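Local atomic coordinates of hypothetical protein AGR_L_1239 (Agrobacterium tumefaciens str. C58, PDB entry 1VQS), a protein that is of unknown function but belongs to the NIPSNAP family and adopts the ferredoxin-like fold of dimeric alpha-beta barrel proteins. Residues E16-R21 with D73-R78; A29-V34 with N61-I66. All blocks are in the same frame, centred on the assembly; numbering follows the deposited sequence.

Contact 1: E16-R21 with D73-R78; sequences EIRTYR and DDRAER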
loop_
_atom_site.group_PDB
_atom_site.type_symbol
_atom_site.label_atom_id
_atom_site.label_comp_id
_atom_site.label_asym_id
_atom_site.label_seq_id
_atom_site.Cartn_x
_atom_site.Cartn_y
_atom_site.Cartn_z
ATOM N N GLU B 16 -18.295 -8.139 -11.224
ATOM C CA GLU B 16 -17.252 -7.141 -11.329
ATOM C C GLU B 16 -17.457 -6.117 -10.253
ATOM O O GLU B 16 -18.531 -5.537 -10.137
ATOM C CB GLU B 16 -17.294 -6.423 -12.657
ATOM C CG GLU B 16 -16.151 -5.413 -12.794
ATOM C CD GLU B 16 -16.170 -4.639 -14.103
ATOM O OE1 GLU B 16 -17.080 -4.880 -14.937
ATOM O OE2 GLU B 16 -15.257 -3.781 -14.326
ATOM N N ILE B 17 -16.429 -5.896 -9.439
ATOM C CA ILE B 17 -16.483 -4.882 -8.396
ATOM C C ILE B 17 -15.519 -3.777 -8.801
ATOM O O ILE B 17 -14.331 -4.024 -8.994
ATOM C CB ILE B 17 -16.079 -5.468 -7.039
ATOM C CG1 ILE B 17 -17.012 -6.634 -6.668
ATOM C CG2 ILE B 17 -16.067 -4.357 -5.946
ATOM C CD1 ILE B 17 -16.713 -7.238 -5.289
ATOM N N ARG B 18 -16.074 -2.574 -8.983
ATOM C CA ARG B 18 -15.326 -1.378 -9.397
ATOM C C ARG B 18 -15.240 -0.438 -8.201
ATOM O O ARG B 18 -16.267 -0.102 -7.619
ATOM C CB ARG B 18 -16.035 -0.701 -10.570
ATOM C CG ARG B 18 -16.132 -1.579 -11.782
ATOM C CD ARG B 18 -16.749 -0.909 -12.973
ATOM N NE ARG B 18 -15.944 0.187 -13.502
ATOM C CZ ARG B 18 -14.996 0.078 -14.430
ATOM N NH1 ARG B 18 -14.629 -1.088 -14.916
ATOM N NH2 ARG B 18 -14.370 1.162 -14.859
ATOM N N THR B 19 -14.032 -0.008 -7.853
ATOM C CA THR B 19 -13.805 0.786 -6.670
ATOM C C THR B 19 -13.072 2.044 -7.116
ATOM O O THR B 19 -12.002 1.970 -7.731
ATOM C CB THR B 19 -12.959 0.013 -5.622
ATOM O OG1 THR B 19 -13.638 -1.206 -5.267
ATOM C CG2 THR B 19 -12.772 0.869 -4.386
ATOM N N TYR B 20 -13.649 3.209 -6.790
ATOM C CA TYR B 20 -13.077 4.526 -7.157
ATOM C C TYR B 20 -12.787 5.301 -5.897
ATOM O O TYR B 20 -13.640 5.356 -4.988
ATOM C CB TYR B 20 -14.045 5.378 -8.000
ATOM C CG TYR B 20 -14.610 4.744 -9.244
ATOM C CD1 TYR B 20 -13.922 3.758 -9.907
ATOM C CD2 TYR B 20 -15.811 5.196 -9.812
ATOM C CE1 TYR B 20 -14.413 3.183 -11.071
ATOM C CE2 TYR B 20 -16.303 4.624 -10.981
ATOM C CZ TYR B 20 -15.577 3.622 -11.602
ATOM O OH TYR B 20 -16.032 2.985 -12.759
ATOM N N ARG B 21 -11.638 5.975 -5.885
ATOM C CA ARG B 21 -11.366 7.014 -4.919
ATOM C C ARG B 21 -11.592 8.350 -5.585
ATOM O O ARG B 21 -10.944 8.660 -6.577
ATOM C CB ARG B 21 -9.936 6.951 -4.381
ATOM C CG ARG B 21 -9.688 7.944 -3.246
ATOM C CD ARG B 21 -8.218 8.024 -2.912
ATOM N NE ARG B 21 -7.521 8.981 -3.765
ATOM C CZ ARG B 21 -6.241 8.885 -4.084
ATOM N NH1 ARG B 21 -5.525 7.864 -3.667
ATOM N NH2 ARG B 21 -5.680 9.827 -4.803
ATOM N N ASP B 73 -16.623 -12.726 -21.936
ATOM C CA ASP B 73 -16.673 -12.253 -23.326
ATOM C C ASP B 73 -17.893 -11.353 -23.539
ATOM O O ASP B 73 -17.824 -10.356 -24.276
ATOM C CB ASP B 73 -16.637 -13.390 -24.343
ATOM C CG ASP B 73 -15.267 -14.104 -24.385
ATOM O OD1 ASP B 73 -14.404 -13.766 -23.574
ATOM O OD2 ASP B 73 -15.097 -15.010 -25.217
ATOM N N ASP B 74 -19.007 -11.686 -22.890
ATOM C CA ASP B 74 -20.180 -10.830 -22.962
ATOM C C ASP B 74 -19.911 -9.503 -22.265
ATOM O O ASP B 74 -20.273 -8.431 -22.773
ATOM C CB ASP B 74 -21.423 -11.509 -22.383
ATOM C CG ASP B 74 -22.701 -10.716 -22.675
ATOM O OD1 ASP B 74 -22.970 -10.395 -23.845
ATOM O OD2 ASP B 74 -23.400 -10.393 -21.721
ATOM N N ARG B 75 -19.258 -9.546 -21.108
ATOM C CA ARG B 75 -18.844 -8.292 -20.471
ATOM C C ARG B 75 -18.054 -7.430 -21.451
ATOM O O ARG B 75 -18.245 -6.232 -21.552
ATOM C CB ARG B 75 -17.978 -8.568 -19.235
ATOM C CG ARG B 75 -17.304 -7.336 -18.655
ATOM C CD ARG B 75 -16.383 -7.714 -17.486
ATOM N NE ARG B 75 -15.807 -6.473 -16.989
ATOM C CZ ARG B 75 -14.803 -5.814 -17.555
ATOM N NH1 ARG B 75 -14.142 -6.339 -18.574
ATOM N NH2 ARG B 75 -14.433 -4.645 -17.065
ATOM N N ALA B 76 -17.101 -8.057 -22.126
ATOM C CA ALA B 76 -16.243 -7.300 -23.037
ATOM C C ALA B 76 -17.047 -6.624 -24.155
ATOM O O ALA B 76 -16.815 -5.466 -24.492
ATOM C CB ALA B 76 -15.188 -8.202 -23.620
ATOM N N GLU B 77 -18.000 -7.344 -24.708
ATOM C CA GLU B 77 -18.798 -6.819 -25.810
ATOM C C GLU B 77 -19.656 -5.649 -25.311
ATOM O O GLU B 77 -19.800 -4.624 -25.990
ATOM C CB GLU B 77 -19.659 -7.932 -26.353
ATOM C CG GLU B 77 -18.812 -8.996 -27.058
ATOM C CD GLU B 77 -19.521 -10.314 -27.257
ATOM O OE1 GLU B 77 -20.766 -10.342 -27.154
ATOM O OE2 GLU B 77 -18.815 -11.323 -27.529
ATOM N N ARG B 78 -20.196 -5.804 -24.099
ATOM C CA ARG B 78 -21.017 -4.745 -23.479
ATOM C C ARG B 78 -20.205 -3.491 -23.200
ATOM O O ARG B 78 -20.666 -2.365 -23.467
ATOM C CB ARG B 78 -21.711 -5.267 -22.203
ATOM C CG ARG B 78 -22.823 -6.256 -22.458
ATOM C CD ARG B 78 -23.289 -6.893 -21.187
ATOM N NE ARG B 78 -24.454 -7.761 -21.372
ATOM C CZ ARG B 78 -25.721 -7.344 -21.400
ATOM N NH1 ARG B 78 -26.014 -6.060 -21.265
ATOM N NH2 ARG B 78 -26.696 -8.215 -21.578
#

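Contact 2: A29-V34 with N61-I66; sequences AYLKVV and NEIVHI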
loop_
_atom_site.group_PDB
_atom_site.type_symbol
_atom_site.label_atom_id
_atom_site.label_comp_id
_atom_site.label_asym_id
_atom_site.label_seq_id
_atom_site.Cartn_x
_atom_site.Cartn_y
_atom_site.Cartn_z
ATOM N N ALA B 29 -21.518 15.624 -5.438
ATOM C CA ALA B 29 -21.569 16.028 -6.858
ATOM C C ALA B 29 -21.576 14.861 -7.825
ATOM O O ALA B 29 -22.309 14.849 -8.829
ATOM C CB ALA B 29 -20.434 16.981 -7.190
ATOM N N TYR B 30 -20.757 13.865 -7.514
ATOM C CA TYR B 30 -20.655 12.660 -8.317
ATOM C C TYR B 30 -21.984 11.919 -8.354
ATOM O O TYR B 30 -22.490 11.541 -9.424
ATOM C CB TYR B 30 -19.525 11.775 -7.762
ATOM C CG TYR B 30 -19.369 10.450 -8.437
ATOM C CD1 TYR B 30 -20.134 9.359 -8.032
ATOM C CD2 TYR B 30 -18.418 10.236 -9.431
ATOM C CE1 TYR B 30 -19.994 8.122 -8.639
ATOM C CE2 TYR B 30 -18.284 8.990 -10.044
ATOM C CZ TYR B 30 -19.081 7.943 -9.648
ATOM O OH TYR B 30 -18.953 6.703 -10.244
ATOM N N LEU B 31 -22.552 11.677 -7.182
ATOM C CA LEU B 31 -23.793 10.901 -7.136
ATOM C C LEU B 31 -24.935 11.629 -7.823
ATOM O O LEU B 31 -25.794 10.990 -8.453
ATOM C CB LEU B 31 -24.176 10.576 -5.703
ATOM C CG LEU B 31 -23.236 9.580 -5.025
ATOM C CD1 LEU B 31 -23.650 9.475 -3.563
ATOM C CD2 LEU B 31 -23.275 8.217 -5.689
ATOM N N LYS B 32 -24.939 12.955 -7.720
ATOM C CA LYS B 32 -25.992 13.739 -8.364
ATOM C C LYS B 32 -25.960 13.561 -9.876
ATOM O O LYS B 32 -26.966 13.239 -10.493
ATOM C CB LYS B 32 -25.889 15.211 -7.991
ATOM C CG LYS B 32 -26.941 16.077 -8.697
ATOM C CD LYS B 32 -26.702 17.569 -8.473
ATOM C CE LYS B 32 -27.035 18.008 -7.046
ATOM N NZ LYS B 32 -28.506 18.162 -6.825
ATOM N N VAL B 33 -24.794 13.781 -10.471
ATOM C CA VAL B 33 -24.698 13.751 -11.926
ATOM C C VAL B 33 -24.817 12.315 -12.465
ATOM O O VAL B 33 -25.399 12.091 -13.521
ATOM C CB VAL B 33 -23.429 14.488 -12.423
ATOM C CG1 VAL B 33 -22.193 13.648 -12.225
ATOM C CG2 VAL B 33 -23.574 14.888 -13.890
ATOM N N VAL B 34 -24.319 11.331 -11.739
ATOM C CA VAL B 34 -24.553 9.936 -12.138
ATOM C C VAL B 34 -26.050 9.611 -12.138
ATOM O O VAL B 34 -26.591 9.090 -13.131
ATOM C CB VAL B 34 -23.759 8.923 -11.270
ATOM C CG1 VAL B 34 -24.173 7.487 -11.619
ATOM C CG2 VAL B 34 -22.248 9.083 -11.500
ATOM N N ASN B 61 -14.379 9.176 0.633
ATOM C CA ASN B 61 -14.486 9.561 -0.777
ATOM C C ASN B 61 -14.509 8.361 -1.715
ATOM O O ASN B 61 -14.052 8.460 -2.851
ATOM C CB ASN B 61 -13.345 10.499 -1.184
ATOM C CG ASN B 61 -13.271 11.740 -0.322
ATOM O OD1 ASN B 61 -14.234 12.493 -0.211
ATOM N ND2 ASN B 61 -12.121 11.961 0.311
ATOM N N GLU B 62 -15.021 7.227 -1.258
ATOM C CA GLU B 62 -15.002 6.018 -2.073
ATOM C C GLU B 62 -16.368 5.677 -2.652
ATOM O O GLU B 62 -17.402 5.772 -1.981
ATOM C CB GLU B 62 -14.477 4.835 -1.267
ATOM C CG GLU B 62 -14.236 3.570 -2.086
ATOM C CD GLU B 62 -13.645 2.441 -1.269
ATOM O OE1 GLU B 62 -14.438 1.738 -0.590
ATOM O OE2 GLU B 62 -12.418 2.292 -1.328
ATOM N N ILE B 63 -16.344 5.254 -3.911
ATOM C CA ILE B 63 -17.488 4.670 -4.628
ATOM C C ILE B 63 -17.190 3.194 -4.909
ATOM O O ILE B 63 -16.088 2.875 -5.348
ATOM C CB ILE B 63 -17.752 5.413 -5.948
ATOM C CG1 ILE B 63 -18.166 6.867 -5.678
ATOM C CG2 ILE B 63 -18.840 4.706 -6.789
ATOM C CD1 ILE B 63 -19.474 7.056 -4.973
ATOM N N VAL B 64 -18.152 2.302 -4.670
ATOM C CA VAL B 64 -18.046 0.914 -5.106
ATOM C C VAL B 64 -19.292 0.561 -5.867
ATOM O O VAL B 64 -20.393 0.777 -5.374
ATOM C CB VAL B 64 -17.922 -0.023 -3.939
ATOM C CG1 VAL B 64 -18.076 -1.498 -4.389
ATOM C CG2 VAL B 64 -16.590 0.153 -3.242
ATOM N N HIS B 65 -19.144 0.061 -7.084
ATOM C CA HIS B 65 -20.305 -0.439 -7.795
ATOM C C HIS B 65 -20.005 -1.810 -8.361
ATOM O O HIS B 65 -18.857 -2.130 -8.648
ATOM C CB HIS B 65 -20.894 0.551 -8.820
ATOM C CG HIS B 65 -19.936 1.111 -9.833
ATOM N ND1 HIS B 65 -20.025 0.845 -11.189
ATOM C CD2 HIS B 65 -18.937 2.006 -9.695
ATOM C CE1 HIS B 65 -19.102 1.535 -11.826
ATOM N NE2 HIS B 65 -18.426 2.248 -10.950
ATOM N N ILE B 66 -21.060 -2.625 -8.427
ATOM C CA ILE B 66 -20.967 -4.020 -8.734
ATOM C C ILE B 66 -21.936 -4.356 -9.857
ATOM O O ILE B 66 -23.114 -3.960 -9.828
ATOM C CB ILE B 66 -21.330 -4.842 -7.522
ATOM C CG1 ILE B 66 -20.485 -4.419 -6.324
ATOM C CG2 ILE B 66 -21.193 -6.300 -7.848
ATOM C CD1 ILE B 66 -20.697 -5.253 -5.091
#

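Contact 1: E16-R21 with D73-R78
The carboxylate of E16 meets the guanidinium group of R75 side-on, and this buried ion pair joins strand 14-22 to helix 72-84 on the helical face of a ferredoxin-like sheet. Two nitrogens share the grip: R75 NE donates to E16 OE1 at 2.9 Å, and R75 NH2 donates to E16 OE2 at 3.0 Å. Both bonds are nearly straight, yet the two flat groups are not coplanar; their planes stand 66° apart, and both nitrogens approach from above the carboxylate plane. Each side chain is stretched to span the gap: E16 runs out with CG anti to the backbone N (chi1 -177°), and R75 is extended from CG to NE.

A second arginine completes the network from the same strand. R18 NH1 reaches E16 OE2 on its syn side at 2.8 Å, tilted out of the carboxylate plane, from the opposite face to R75 NH2. A bend at chi3 (66°) turns the R18 head, and its NE donates to Y20 OH at 2.9 Å; with NH1 on E16, this second bond probably holds the group's rotation. Further out, R75 NH1 forms a salt bridge with E56 of a second subunit.

E16 OE2 thus takes bonds from R18 NH1, R75 NH2 and N104 of strand 99-109, and the carboxylate lying between the two arginines probably offsets their like charges, R18 NH1 and R75 NH2 being 4.2 Å apart.

Contact 2: A29-V34 with N61-I66
Y30 holds CG anti to its own amide nitrogen (chi1 176°), which sends the ring from helix 27-46 down onto the sheet, where I63 rises to meet it with CG1 beside the backbone N (chi1 -64°). The pairing is a worked example of helix-on-sheet packing in a ferredoxin-like fold, with apolar side chains filling the layer between helix and strand 62-69.

I63 carries the strand's share. Its CG1 lies 3.7 Å from Y30 CE1, the closest approach between the segments, and its CD1 sits 3.9 Å from both CD1 and CE1 of the same ring. L31, one residue on, brings its CD2 within 4.0 Å of I63 CD1, the leucine and isoleucine running alongside one another, pointing opposite ways. I63 is thus touched by two successive residues of the helix.

Neighbouring strands thicken this core: Y52 and F54 of strand 48-55 touch I63, and Y20 and L22 of strand 14-22 touch Y30. At the polar end of the tyrosine, Y30 OH is hydrogen-bonded to Y52 OH, which satisfies the hydroxyl within the buried layer. From within its own helix, V34 CG2 sits over one face of the Y30 ring, 3.7 Å from its plane and nearer the rim than the centre.

Contacts 1 and 2 are two ways of fastening a helix to one antiparallel sheet, the first by charge and the second by apolar side chains, with centres about 15 Å apart. Each strand used by one contact is followed in the chain by the helix used by the other: 14-22 leads to 27-46, and 62-69 leads to 72-84. The strands are neighbours, joined by probable backbone hydrogen bonds from R18 N to H65 O (2.8 Å) and from Y20 N to I63 O (2.9 Å). Y20 also bridges the two, since its CE2 packs 3.4 Å from Y30 OH. With no active site established, the relationship is one of architecture.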